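Local coordinates for protein nicotinate phosphoribosyltransferase (Saccharomyces cerevisiae, PDB 1VLP) that catalyses the ATP-dependent first step of NAD biosynthesis from nicotinic acid, joining nicotinate to phosphoribosyl diphosphate to give nicotinate ribonucleotide, at residues M31-F36 and Y91-Y96; D41-Y46 and E394-H399; F158-W163 and F373-E378; D283-D288 and I401-N406; K317-H322 and N357-T362. One frame throughout, in Å; residues are numbered along the deposited sequence.

Contact 1: residues M31-F36 and Y91-Y96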
# COMPACT_ATOMS: atom_id res chain seq x y z
N MSE A 31 6.16 5.20 7.06
CA MSE A 31 6.25 4.19 8.10
C MSE A 31 7.65 3.94 8.59
O MSE A 31 7.89 3.84 9.77
CB MSE A 31 5.73 2.85 7.55
CG MSE A 31 4.25 2.68 7.48
SE MSE A 31 3.55 2.56 9.33
CE MSE A 31 4.35 1.04 9.89
N HIS A 32 8.59 3.86 7.65
CA HIS A 32 9.99 3.65 8.00
C HIS A 32 10.47 4.77 8.97
O HIS A 32 11.12 4.53 9.97
CB HIS A 32 10.84 3.64 6.72
CG HIS A 32 12.25 3.19 6.94
ND1 HIS A 32 13.29 3.56 6.10
CD2 HIS A 32 12.80 2.40 7.91
CE1 HIS A 32 14.41 2.98 6.53
NE2 HIS A 32 14.15 2.31 7.64
N ALA A 33 10.16 6.01 8.61
CA ALA A 33 10.48 7.17 9.47
C ALA A 33 9.78 7.06 10.81
O ALA A 33 10.40 7.29 11.84
CB ALA A 33 10.11 8.45 8.80
N ALA A 34 8.52 6.64 10.80
CA ALA A 34 7.76 6.54 12.06
C ALA A 34 8.35 5.43 12.97
O ALA A 34 8.48 5.60 14.18
CB ALA A 34 6.26 6.29 11.77
N VAL A 35 8.72 4.30 12.36
CA VAL A 35 9.21 3.15 13.10
C VAL A 35 10.60 3.43 13.63
O VAL A 35 10.91 3.10 14.78
CB VAL A 35 9.20 1.93 12.19
CG1 VAL A 35 9.97 0.81 12.75
CG2 VAL A 35 7.72 1.52 11.93
N PHE A 36 11.42 4.04 12.77
CA PHE A 36 12.77 4.44 13.16
C PHE A 36 12.72 5.41 14.35
O PHE A 36 13.52 5.27 15.27
CB PHE A 36 13.51 5.11 11.97
CG PHE A 36 14.78 5.83 12.39
CD1 PHE A 36 15.90 5.12 12.74
CD2 PHE A 36 14.80 7.24 12.49
CE1 PHE A 36 17.08 5.79 13.13
CE2 PHE A 36 15.98 7.90 12.89
CZ PHE A 36 17.09 7.17 13.21
N TYR A 91 8.48 17.08 6.03
CA TYR A 91 8.21 16.74 7.42
C TYR A 91 8.84 15.45 7.87
O TYR A 91 8.71 15.08 9.03
CB TYR A 91 6.69 16.73 7.66
CG TYR A 91 5.89 15.87 6.71
CD1 TYR A 91 5.67 14.51 6.96
CD2 TYR A 91 5.35 16.41 5.54
CE1 TYR A 91 4.95 13.73 6.10
CE2 TYR A 91 4.62 15.63 4.66
CZ TYR A 91 4.44 14.29 4.95
OH TYR A 91 3.72 13.52 4.07
N LEU A 92 9.54 14.71 6.99
CA LEU A 92 10.37 13.60 7.49
C LEU A 92 11.35 14.16 8.50
O LEU A 92 11.98 15.19 8.24
CB LEU A 92 11.16 12.91 6.37
CG LEU A 92 10.33 12.18 5.34
CD1 LEU A 92 11.23 11.65 4.19
CD2 LEU A 92 9.59 11.02 5.97
N PRO A 93 11.47 13.52 9.66
CA PRO A 93 12.42 14.01 10.64
C PRO A 93 13.87 14.05 10.16
O PRO A 93 14.35 13.15 9.46
CB PRO A 93 12.27 13.07 11.84
CG PRO A 93 11.01 12.33 11.61
CD PRO A 93 10.69 12.37 10.16
N SER A 94 14.57 15.10 10.60
CA SER A 94 15.99 15.23 10.34
C SER A 94 16.83 13.99 10.62
O SER A 94 17.70 13.61 9.81
CB SER A 94 16.54 16.43 11.15
OG SER A 94 16.05 17.59 10.51
N ALA A 95 16.55 13.37 11.75
CA ALA A 95 17.32 12.22 12.19
C ALA A 95 17.13 10.99 11.32
O ALA A 95 18.04 10.18 11.18
CB ALA A 95 17.00 11.91 13.63
N TYR A 96 15.94 10.87 10.75
CA TYR A 96 15.59 9.80 9.81
C TYR A 96 16.39 9.98 8.52
O TYR A 96 17.07 9.05 8.08
CB TYR A 96 14.09 9.72 9.55
CG TYR A 96 13.78 8.77 8.39
CD1 TYR A 96 13.81 7.38 8.57
CD2 TYR A 96 13.49 9.26 7.13
CE1 TYR A 96 13.56 6.50 7.49
CE2 TYR A 96 13.23 8.41 6.06
CZ TYR A 96 13.28 7.01 6.24
OH TYR A 96 13.02 6.19 5.20
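Ala33 is the bump and the phenol ring of Tyr96 the plate it presses on: its CB stands over the centre of the ring, 3.8 Å from the centroid and 13° off the normal, a CH-pi contact. The same methyl is flanked by Leu92 CD2 at 3.9 Å and by Pro93 CD, so the methyl of helix 26-38 sits in a shallow hollow made by the turn that leads into helix 94-101, where Pro93 is the N-cap residue. One helical turn to the C-terminal side, Phe36 has CG anti to its backbone N (chi1 167°), and its ring lies against the start of the second helix, with CE2 3.5 Å from Ala95 O and CD2 beside Tyr96 CB. His32, whose side chain is about 9 Å from that of Tyr27, which probably binds nicotinate as in relatives, closes the other end of the tyrosine. The edge of the Tyr96 ring meets the imidazole face in an offset edge-to-face pair with planes at 87°, Tyr96 CE1 resting 3.2 Å above the imidazole plane, toward its rim. Tyr96 OH also hydrogen-bonds His32 ND1 at 2.8 Å, and Tyr99 OH bonds NE2. With both ring nitrogens engaged, the rotation of the buried imidazole is fixed between two tyrosines.

Contact 2: residues D41-Y46 and E394-H399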
# COMPACT_ATOMS: atom_id res chain seq x y z
N ASP A 41 13.85 -0.53 18.09
CA ASP A 41 14.27 -1.76 18.81
C ASP A 41 13.31 -2.96 18.59
O ASP A 41 13.68 -4.13 18.75
CB ASP A 41 14.23 -1.45 20.30
CG ASP A 41 12.86 -0.79 20.75
OD1 ASP A 41 12.46 0.27 20.13
OD2 ASP A 41 12.21 -1.35 21.74
N VAL A 42 12.06 -2.64 18.34
CA VAL A 42 10.99 -3.62 18.21
C VAL A 42 11.30 -4.54 17.06
O VAL A 42 11.80 -4.10 16.03
CB VAL A 42 9.63 -2.87 17.97
CG1 VAL A 42 8.54 -3.78 17.49
CG2 VAL A 42 9.23 -2.09 19.21
N THR A 43 11.00 -5.82 17.24
CA THR A 43 11.25 -6.84 16.24
C THR A 43 9.91 -7.32 15.69
O THR A 43 8.86 -7.30 16.37
CB THR A 43 12.10 -8.03 16.75
OG1 THR A 43 11.39 -8.80 17.72
CG2 THR A 43 13.39 -7.52 17.35
N VAL A 44 9.93 -7.65 14.40
CA VAL A 44 8.71 -8.07 13.74
C VAL A 44 8.98 -9.21 12.77
O VAL A 44 10.15 -9.48 12.37
CB VAL A 44 8.09 -6.89 12.91
CG1 VAL A 44 7.68 -5.70 13.82
CG2 VAL A 44 9.08 -6.43 11.78
N THR A 45 7.88 -9.87 12.38
CA THR A 45 7.93 -10.85 11.30
C THR A 45 6.79 -10.52 10.34
O THR A 45 5.66 -10.36 10.79
CB THR A 45 7.79 -12.29 11.81
OG1 THR A 45 8.92 -12.60 12.63
CG2 THR A 45 7.72 -13.27 10.65
N TYR A 46 7.08 -10.46 9.04
CA TYR A 46 6.05 -10.42 7.97
C TYR A 46 6.00 -11.76 7.27
O TYR A 46 7.05 -12.44 7.16
CB TYR A 46 6.38 -9.35 6.90
CG TYR A 46 6.44 -7.91 7.36
CD1 TYR A 46 7.58 -7.41 8.01
CD2 TYR A 46 5.37 -7.04 7.15
CE1 TYR A 46 7.65 -6.09 8.44
CE2 TYR A 46 5.44 -5.71 7.57
CZ TYR A 46 6.60 -5.27 8.23
OH TYR A 46 6.73 -3.98 8.64
N GLU A 394 3.72 -10.89 13.40
CA GLU A 394 4.14 -10.92 14.77
C GLU A 394 4.97 -9.68 15.12
O GLU A 394 5.72 -9.22 14.27
CB GLU A 394 5.00 -12.16 14.95
CG GLU A 394 5.04 -12.78 16.26
CD GLU A 394 5.77 -14.12 16.23
OE1 GLU A 394 7.03 -14.10 16.18
OE2 GLU A 394 5.08 -15.17 16.27
N VAL A 395 4.84 -9.21 16.36
CA VAL A 395 5.60 -8.07 16.91
C VAL A 395 6.09 -8.41 18.35
O VAL A 395 5.26 -8.68 19.21
CB VAL A 395 4.73 -6.80 16.95
CG1 VAL A 395 5.58 -5.57 17.38
CG2 VAL A 395 4.09 -6.49 15.53
N ASN A 396 7.42 -8.42 18.56
CA ASN A 396 7.96 -8.80 19.87
C ASN A 396 7.28 -10.11 20.36
O ASN A 396 6.92 -10.26 21.52
CB ASN A 396 7.74 -7.68 20.86
CG ASN A 396 8.69 -6.51 20.64
OD1 ASN A 396 9.56 -6.57 19.76
ND2 ASN A 396 8.59 -5.50 21.49
N GLY A 397 7.10 -11.06 19.45
CA GLY A 397 6.57 -12.37 19.77
C GLY A 397 5.06 -12.45 19.90
O GLY A 397 4.51 -13.56 19.99
N ASN A 398 4.39 -11.31 19.86
CA ASN A 398 2.93 -11.24 20.03
C ASN A 398 2.27 -11.27 18.68
O ASN A 398 2.81 -10.77 17.70
CB ASN A 398 2.52 -9.95 20.72
CG ASN A 398 3.05 -9.83 22.12
OD1 ASN A 398 3.07 -10.81 22.86
ND2 ASN A 398 3.47 -8.65 22.50
N HIS A 399 1.09 -11.84 18.61
CA HIS A 399 0.34 -11.91 17.34
C HIS A 399 -0.10 -10.51 16.88
O HIS A 399 -0.58 -9.72 17.69
CB HIS A 399 -0.92 -12.73 17.53
CG HIS A 399 -0.68 -14.18 17.82
ND1 HIS A 399 -0.09 -15.02 16.91
CD2 HIS A 399 -0.92 -14.92 18.93
CE1 HIS A 399 0.01 -16.23 17.44
NE2 HIS A 399 -0.48 -16.19 18.67
O HOH W 1 10.98 -4.08 21.89
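Asn396 has CG beside its backbone N (chi1 -75°) and a nearly eclipsed amide (chi2 -2°), which turns OD1 back toward Thr43, while Val42 and Val395 each hold CG1 anti to the backbone N and bring these methyls together. The motif is an antiparallel ladder between strands 43-50 and 388-395, joining the N-terminal part to a strand near the C-terminal end in one sheet; it runs into the type I' turn of a beta hairpin, Val395 to Asn398. Thr45 and Glu394 form the hydrogen-bonded pair: Thr45 N gives to Glu394 O at 2.9 Å and Glu394 N returns a longer bond to Thr45 O at 3.3 Å. Val44 and Val395 make the next, non-hydrogen-bonded pair, side by side on the face covered by helices 137-140 and 244-254. Beyond it, Asn396 N donates to Thr43 O at 2.9 Å, and the asparagine accepts the N-H of Thr43 on OD1 in a nearly straight bond (3.0 Å, 174°). On the opposite face, Thr45 OG1 bonds Ser134 OG of the adjacent strand 126-134. Val42 CG1 and Val395 CG1 are packed tightly at 3.5 Å. One water accepts from Asn396 ND2 at 2.8 Å and donates to Asp41 OD2 at 3.0 Å.

Contact 3: residues F158-W163 and F373-E378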
# COMPACT_ATOMS: atom_id res chain seq x y z
N PHE A 158 7.95 -15.79 -16.17
CA PHE A 158 8.37 -17.20 -16.25
C PHE A 158 7.23 -18.21 -16.23
O PHE A 158 7.41 -19.33 -16.74
CB PHE A 158 9.36 -17.51 -15.12
CG PHE A 158 10.59 -16.68 -15.20
CD1 PHE A 158 11.47 -16.85 -16.28
CD2 PHE A 158 10.82 -15.67 -14.29
CE1 PHE A 158 12.60 -16.04 -16.43
CE2 PHE A 158 11.96 -14.86 -14.40
CZ PHE A 158 12.85 -15.04 -15.47
N VAL A 159 6.11 -17.88 -15.61
CA VAL A 159 5.04 -18.85 -15.41
C VAL A 159 3.88 -18.67 -16.41
O VAL A 159 3.56 -19.63 -17.14
CB VAL A 159 4.54 -18.90 -13.95
CG1 VAL A 159 3.49 -20.00 -13.73
CG2 VAL A 159 5.70 -19.09 -13.01
N ASP A 160 3.20 -17.54 -16.36
CA ASP A 160 2.13 -17.18 -17.26
C ASP A 160 2.63 -16.16 -18.23
O ASP A 160 2.73 -14.99 -17.88
CB ASP A 160 0.94 -16.61 -16.50
CG ASP A 160 -0.27 -16.37 -17.42
OD1 ASP A 160 -0.18 -16.61 -18.65
OD2 ASP A 160 -1.30 -15.93 -16.91
N ILE A 161 2.93 -16.59 -19.47
CA ILE A 161 3.39 -15.65 -20.50
C ILE A 161 2.34 -15.41 -21.59
O ILE A 161 2.64 -14.80 -22.60
CB ILE A 161 4.67 -16.20 -21.19
CG1 ILE A 161 4.35 -17.50 -21.93
CG2 ILE A 161 5.75 -16.45 -20.16
N ASP A 162 1.10 -15.85 -21.33
CA ASP A 162 -0.00 -15.63 -22.28
C ASP A 162 -0.66 -14.25 -22.14
O ASP A 162 -1.77 -14.12 -21.62
CB ASP A 162 -1.02 -16.72 -22.07
CG ASP A 162 -2.10 -16.74 -23.16
OD1 ASP A 162 -2.01 -15.97 -24.17
OD2 ASP A 162 -3.06 -17.50 -22.96
N TRP A 163 0.07 -13.22 -22.58
CA TRP A 163 -0.33 -11.83 -22.42
C TRP A 163 0.75 -11.04 -23.13
O TRP A 163 1.83 -11.54 -23.41
CB TRP A 163 -0.39 -11.43 -20.94
CG TRP A 163 0.93 -11.50 -20.18
CD1 TRP A 163 1.45 -12.59 -19.56
CD2 TRP A 163 1.88 -10.45 -19.99
NE1 TRP A 163 2.66 -12.29 -19.00
CE2 TRP A 163 2.96 -10.98 -19.26
CE3 TRP A 163 1.91 -9.08 -20.36
CZ2 TRP A 163 4.06 -10.22 -18.89
CZ3 TRP A 163 2.99 -8.32 -19.98
CH2 TRP A 163 4.07 -8.90 -19.24
N PHE A 373 -4.94 -6.99 -17.79
CA PHE A 373 -4.47 -7.65 -19.02
C PHE A 373 -5.47 -8.70 -19.46
O PHE A 373 -6.17 -9.33 -18.62
CB PHE A 373 -3.12 -8.31 -18.77
CG PHE A 373 -1.99 -7.36 -18.65
CD1 PHE A 373 -1.78 -6.64 -17.48
CD2 PHE A 373 -1.13 -7.14 -19.71
CE1 PHE A 373 -0.74 -5.76 -17.38
CE2 PHE A 373 -0.08 -6.25 -19.62
CZ PHE A 373 0.12 -5.56 -18.48
N ARG A 374 -5.58 -8.87 -20.77
CA ARG A 374 -6.31 -9.98 -21.37
C ARG A 374 -5.31 -11.01 -21.84
O ARG A 374 -4.11 -10.76 -21.92
CB ARG A 374 -7.09 -9.53 -22.62
CG ARG A 374 -8.17 -8.52 -22.39
CD ARG A 374 -9.29 -9.03 -21.52
NE ARG A 374 -10.27 -7.95 -21.35
CZ ARG A 374 -11.17 -7.58 -22.27
NH1 ARG A 374 -11.25 -8.21 -23.43
NH2 ARG A 374 -12.00 -6.57 -22.03
N LYS A 375 -5.79 -12.22 -22.10
CA LYS A 375 -4.94 -13.27 -22.61
C LYS A 375 -4.61 -12.92 -24.05
O LYS A 375 -5.46 -12.39 -24.77
CB LYS A 375 -5.61 -14.65 -22.49
CG LYS A 375 -5.76 -15.12 -21.06
CD LYS A 375 -6.23 -16.56 -20.93
CE LYS A 375 -6.18 -17.00 -19.47
NZ LYS A 375 -4.74 -17.18 -18.95
N LYS A 376 -3.40 -13.26 -24.46
CA LYS A 376 -2.98 -13.05 -25.85
C LYS A 376 -3.70 -14.10 -26.71
O LYS A 376 -4.20 -13.78 -27.80
CB LYS A 376 -1.47 -13.14 -26.00
CG LYS A 376 -1.05 -12.88 -27.43
CD LYS A 376 0.44 -12.73 -27.63
CE LYS A 376 0.73 -12.27 -29.08
NZ LYS A 376 -0.46 -12.38 -30.02
N SER A 377 -3.83 -15.30 -26.18
CA SER A 377 -4.46 -16.43 -26.88
C SER A 377 -5.97 -16.21 -27.06
O SER A 377 -6.56 -16.66 -28.05
CB SER A 377 -4.22 -17.73 -26.11
OG SER A 377 -4.81 -17.73 -24.81
N GLU A 378 -6.57 -15.57 -26.08
CA GLU A 378 -8.00 -15.34 -26.05
C GLU A 378 -8.20 -13.92 -25.60
O GLU A 378 -8.33 -13.66 -24.41
CB GLU A 378 -8.65 -16.34 -25.08
CG GLU A 378 -8.83 -17.71 -25.67
CD GLU A 378 -9.63 -18.60 -24.72
OE1 GLU A 378 -9.10 -18.85 -23.62
OE2 GLU A 378 -10.77 -19.03 -25.10
O HOH W 2 -2.70 -15.12 -19.14
O HOH W 3 -3.22 -19.24 -20.70
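Asp162 grips Ser377 with its carboxylate, while Trp163 leans on Phe373. Residues 158-163 leave helix 144-159 through an Asx turn at Asp160, whose OD1 accepts from Asp162 N, and then an inverse gamma turn centred on Asp162. With CG anti to its backbone N (chi1 -170°), Asp162 offers a syn lone pair on each oxygen: OD1 takes Ser377 N at 2.8 Å and OD2 takes Ser377 OG at 2.6 Å, a two-pronged hold that fixes the rotation of the carboxylate. The backbone adds a weak bond from Lys376 N to Asp162 O and a CA-H...O contact from Lys375 CA to the same oxygen. The charged groups meet through water. Lys375 NZ stays 4.2 Å from Asp160 OD2, beyond a salt bridge; one water links NZ to Asp160 OD2 and Asp162 O, and a second links NZ to Asp162 OD2. Among aromatic groups, the Trp163 and Phe373 rings meet obliquely, centroids 5.2 Å apart and planes at 81°, while Arg195 makes a cation-pi contact with the indole and Trp163 NE1 bonds Phe156 O. This surface contact ties the segment following helix 144-159 to the short, weakly bonded strand 373-374 and the residues after it. The closest aromatic carbons are Trp163 CE3 and Phe373 CE2, 3.5 Å apart.

Contact 4: residues D283-D288 and I401-N406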
# COMPACT_ATOMS: atom_id res chain seq x y z
N ASP A 283 -10.35 1.50 10.02
CA ASP A 283 -10.99 0.17 10.06
C ASP A 283 -10.14 -0.97 10.67
O ASP A 283 -10.64 -2.09 10.84
CB ASP A 283 -11.44 -0.28 8.68
CG ASP A 283 -10.27 -0.49 7.70
OD1 ASP A 283 -9.42 0.42 7.59
OD2 ASP A 283 -10.22 -1.55 7.02
N THR A 284 -8.91 -0.66 11.05
CA THR A 284 -7.96 -1.72 11.48
C THR A 284 -8.57 -2.61 12.59
O THR A 284 -8.49 -3.87 12.52
CB THR A 284 -6.66 -1.11 11.93
OG1 THR A 284 -6.21 -0.19 10.92
CG2 THR A 284 -5.59 -2.24 12.17
N PHE A 285 -9.11 -1.97 13.62
CA PHE A 285 -9.81 -2.65 14.72
C PHE A 285 -11.30 -2.28 14.71
O PHE A 285 -11.93 -2.26 15.74
CB PHE A 285 -9.18 -2.34 16.08
CG PHE A 285 -7.75 -2.75 16.15
CD1 PHE A 285 -7.37 -3.99 15.62
CD2 PHE A 285 -6.79 -1.91 16.67
CE1 PHE A 285 -6.03 -4.36 15.59
CE2 PHE A 285 -5.46 -2.29 16.67
CZ PHE A 285 -5.08 -3.51 16.12
N GLY A 286 -11.78 -1.97 13.52
CA GLY A 286 -13.16 -1.60 13.27
C GLY A 286 -13.34 -0.10 13.42
O GLY A 286 -12.80 0.51 14.32
N THR A 287 -14.04 0.50 12.48
CA THR A 287 -14.24 1.95 12.51
C THR A 287 -14.91 2.51 13.79
O THR A 287 -14.53 3.59 14.27
CB THR A 287 -14.92 2.38 11.22
OG1 THR A 287 -14.02 2.15 10.13
CG2 THR A 287 -15.28 3.85 11.27
N ASP A 288 -15.84 1.77 14.39
CA ASP A 288 -16.44 2.18 15.66
C ASP A 288 -15.44 2.44 16.81
O ASP A 288 -15.58 3.43 17.58
CB ASP A 288 -17.46 1.12 16.08
CG ASP A 288 -18.69 1.08 15.20
OD1 ASP A 288 -18.93 2.04 14.45
OD2 ASP A 288 -19.43 0.07 15.27
N ILE A 401 -2.82 -8.57 14.42
CA ILE A 401 -4.14 -8.89 13.84
C ILE A 401 -4.82 -7.67 13.26
O ILE A 401 -4.48 -6.55 13.61
CB ILE A 401 -5.12 -9.50 14.87
CG1 ILE A 401 -5.43 -8.51 16.03
CG2 ILE A 401 -4.55 -10.80 15.41
CD1 ILE A 401 -6.75 -8.65 16.64
N LYS A 402 -5.80 -7.94 12.39
CA LYS A 402 -6.63 -6.92 11.80
C LYS A 402 -8.08 -7.39 11.84
O LYS A 402 -8.39 -8.55 11.46
CB LYS A 402 -6.23 -6.62 10.36
CG LYS A 402 -7.08 -5.53 9.77
CD LYS A 402 -6.48 -4.96 8.52
CE LYS A 402 -6.45 -5.94 7.43
NZ LYS A 402 -6.47 -5.20 6.14
N ILE A 403 -8.97 -6.51 12.27
CA ILE A 403 -10.38 -6.85 12.36
C ILE A 403 -11.04 -6.45 11.05
O ILE A 403 -11.75 -7.27 10.44
CB ILE A 403 -11.06 -6.21 13.59
CG1 ILE A 403 -10.53 -6.86 14.88
CG2 ILE A 403 -12.58 -6.37 13.51
CD1 ILE A 403 -10.86 -6.14 16.10
N SER A 404 -10.78 -5.22 10.59
CA SER A 404 -11.40 -4.61 9.40
C SER A 404 -12.87 -4.30 9.69
O SER A 404 -13.36 -4.57 10.76
CB SER A 404 -11.30 -5.47 8.12
OG SER A 404 -12.43 -6.30 7.96
N ASP A 405 -13.54 -3.67 8.72
CA ASP A 405 -14.97 -3.35 8.79
C ASP A 405 -15.85 -4.44 8.13
O ASP A 405 -17.07 -4.39 8.22
CB ASP A 405 -15.23 -1.99 8.14
CG ASP A 405 -15.00 -0.79 9.09
OD1 ASP A 405 -14.90 -1.00 10.30
OD2 ASP A 405 -14.97 0.35 8.59
N ASN A 406 -15.21 -5.42 7.49
CA ASN A 406 -15.90 -6.64 7.01
C ASN A 406 -15.77 -7.58 8.19
O ASN A 406 -14.80 -8.33 8.28
CB ASN A 406 -15.19 -7.14 5.76
CG ASN A 406 -16.04 -8.09 4.93
OD1 ASN A 406 -16.82 -8.88 5.45
ND2 ASN A 406 -15.86 -8.03 3.61
O HOH W 4 -8.90 -3.32 5.62
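Asp405 reaches across to the start of helix 287-291, its carboxylate carbon lying 3.6 Å from Asp283 CB and its two oxygens meeting Thr287. CG, anti to the carbonyl carbon (chi1 -84°), sets the carboxylate there. OD1 takes the backbone N-H of Thr287 on its syn lone pair at 2.8 Å, nearly straight at 172°; OD2 takes Thr287 OG1 at 2.6 Å, also from the syn side but 15° out of the carboxylate plane. Gly286, the N-cap residue, ends the type I turn that begins at Asp283, and its CA passes 3.5 Å from Asp405 OD1. Two further N-H groups converge on Thr284 O. Ile403 N comes nearly along the C=O axis at 2.7 Å, whereas Ser404 N approaches from above the carbonyl plane at 3.3 Å. An ST turn, Ser404 OG accepting from Asn406 N, curls the loop. On the apolar side, Phe285 presents its CE1 edge to Ile401 O at 3.3 Å, and Ile403 CD1 packs by Phe285 CD1 and CA, with helix 414-423 behind both isoleucines. Asp283 OD2, bonded to Ser309 OG, is linked to Lys402 NZ through one water. The Asp283 side chain lies about 7 Å from that of Arg306, which probably binds nicotinate, consistent with a place beside the substrate pocket. Asp405 thus supplies from a distant loop an acceptor for the helix's first N-H, and the helix end would be expected to favour its negative charge.

Contact 5: residues K317-H322 and N357-T362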
# COMPACT_ATOMS: atom_id res chain seq x y z
N LYS A 317 -21.73 7.13 4.86
CA LYS A 317 -22.81 7.62 5.69
C LYS A 317 -22.34 7.74 7.14
O LYS A 317 -22.64 8.74 7.78
CB LYS A 317 -24.02 6.72 5.56
CG LYS A 317 -24.69 6.85 4.17
CD LYS A 317 -26.12 6.29 4.13
CE LYS A 317 -26.21 4.87 4.42
NZ LYS A 317 -27.61 4.35 4.10
N LYS A 318 -21.63 6.72 7.61
CA LYS A 318 -21.21 6.62 9.01
C LYS A 318 -20.25 7.77 9.35
O LYS A 318 -20.37 8.44 10.40
CB LYS A 318 -20.55 5.27 9.28
CG LYS A 318 -20.00 5.10 10.70
CD LYS A 318 -19.38 3.71 10.92
CE LYS A 318 -20.39 2.75 11.51
NZ LYS A 318 -19.78 1.41 11.56
N ILE A 319 -19.27 7.97 8.47
CA ILE A 319 -18.26 9.03 8.62
C ILE A 319 -18.86 10.43 8.52
O ILE A 319 -18.50 11.32 9.31
CB ILE A 319 -17.12 8.85 7.56
CG1 ILE A 319 -16.29 7.63 7.90
CG2 ILE A 319 -16.25 10.06 7.49
CD1 ILE A 319 -15.65 7.65 9.30
N SER A 320 -19.77 10.63 7.58
CA SER A 320 -20.46 11.90 7.42
C SER A 320 -21.22 12.28 8.67
O SER A 320 -21.11 13.40 9.17
CB SER A 320 -21.41 11.86 6.21
OG SER A 320 -22.19 13.04 6.13
N HIS A 321 -22.01 11.34 9.20
CA HIS A 321 -22.70 11.55 10.47
C HIS A 321 -21.70 11.91 11.57
O HIS A 321 -21.94 12.80 12.35
CB HIS A 321 -23.49 10.30 10.86
CG HIS A 321 -24.01 10.33 12.28
ND1 HIS A 321 -24.96 11.22 12.69
CD2 HIS A 321 -23.68 9.60 13.38
CE1 HIS A 321 -25.21 11.06 13.97
NE2 HIS A 321 -24.46 10.06 14.42
N HIS A 322 -20.58 11.21 11.63
CA HIS A 322 -19.59 11.53 12.66
C HIS A 322 -19.09 12.95 12.53
O HIS A 322 -19.08 13.69 13.50
CB HIS A 322 -18.42 10.59 12.64
CG HIS A 322 -17.50 10.78 13.81
ND1 HIS A 322 -17.81 10.33 15.08
CD2 HIS A 322 -16.29 11.38 13.89
CE1 HIS A 322 -16.80 10.64 15.89
NE2 HIS A 322 -15.87 11.26 15.19
N ASN A 357 -23.51 12.87 0.72
CA ASN A 357 -23.29 12.84 2.15
C ASN A 357 -22.32 13.92 2.65
O ASN A 357 -21.80 13.84 3.78
CB ASN A 357 -22.81 11.45 2.52
CG ASN A 357 -23.91 10.45 2.43
OD1 ASN A 357 -24.84 10.49 3.22
ND2 ASN A 357 -23.85 9.57 1.41
N GLY A 358 -22.10 14.95 1.84
CA GLY A 358 -21.29 16.10 2.25
C GLY A 358 -19.84 15.87 2.52
O GLY A 358 -19.29 16.47 3.44
N MSE A 359 -19.23 14.99 1.75
CA MSE A 359 -17.82 14.64 1.92
C MSE A 359 -17.12 14.94 0.62
O MSE A 359 -17.69 14.75 -0.46
CB MSE A 359 -17.65 13.14 2.25
CG MSE A 359 -18.33 12.73 3.53
SE MSE A 359 -17.55 13.55 5.17
CE MSE A 359 -15.77 12.90 5.01
N LEU A 360 -15.86 15.40 0.74
CA LEU A 360 -14.94 15.45 -0.38
C LEU A 360 -14.42 14.03 -0.58
O LEU A 360 -14.37 13.23 0.39
CB LEU A 360 -13.80 16.41 -0.13
CG LEU A 360 -14.20 17.85 0.21
CD1 LEU A 360 -13.00 18.66 0.69
CD2 LEU A 360 -14.80 18.52 -0.97
N ALA A 361 -14.17 13.68 -1.84
CA ALA A 361 -13.79 12.33 -2.24
C ALA A 361 -12.47 12.37 -2.98
O ALA A 361 -12.22 13.24 -3.82
CB ALA A 361 -14.82 11.65 -3.12
N THR A 362 -11.63 11.43 -2.62
CA THR A 362 -10.43 11.11 -3.44
C THR A 362 -10.37 9.60 -3.56
O THR A 362 -11.08 8.86 -2.83
CB THR A 362 -9.14 11.68 -2.86
OG1 THR A 362 -8.86 11.06 -1.60
CG2 THR A 362 -9.23 13.18 -2.75
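Ser320 and Asn357 face each other CB to CB at 4.0 Å, both side chains starting out toward the opposite segment. In Ser320 the hydroxyl is anti to the backbone N (chi1 174°), which brings OG to the carbonyl, where it donates a short bond of 2.5 Å to Asn357 O, tilted 19° from the carbonyl plane. The asparagine amide lies against Lys317 CG, with OD1 3.8 Å from it, the two side chains slanting across each other, while its ND2 bonds Ala353 O and the lysine amine pairs with Glu314. Selenomethionine Met359 bends at both chi2 and chi3 against the serine backbone, with SE 4.0 Å from Ser320 CA. Its terminal CE then meets Ile319 CG2 at 3.8 Å, the two side chains crossing at about a right angle. Gly358, at positive phi, is the C' residue of the Schellman motif that ends helix 344-356, so the hydroxyl of Ser320 reaches a carbonyl at the exit of that helix. Helices 312-326 and 344-356 are successive beta-alpha-beta crossovers between parallel strands 304-307, 335-338 and 360-365; the contact fastens the first helix to the connection from the second into strand 360-365, where Met359 also packs on Ile336 of strand 335-338.

In the fold
From the N terminus, helix 26-38 opens contact 1, which closes a loop of about 54 residues at 91-96 within the N-terminal domain. Strand 43-50 has meanwhile opened contact 2, which crosses contact 1 and closes only at 394-399, joining the N-terminal part to a strand near the C-terminal end in one antiparallel sheet. Contact 3 is nested inside that loop and ties the segment following helix 144-159 to 373-378. Contact 4 starts at 283-288, within the loop of contact 3, and ends at 401-406, crossing contacts 2 and 3. Contact 5, between 317-322 and 357-362, is nested in contacts 2, 3 and 4; the Asp288–Lys318 salt bridge joins it to contact 4 beside the parallel sheet.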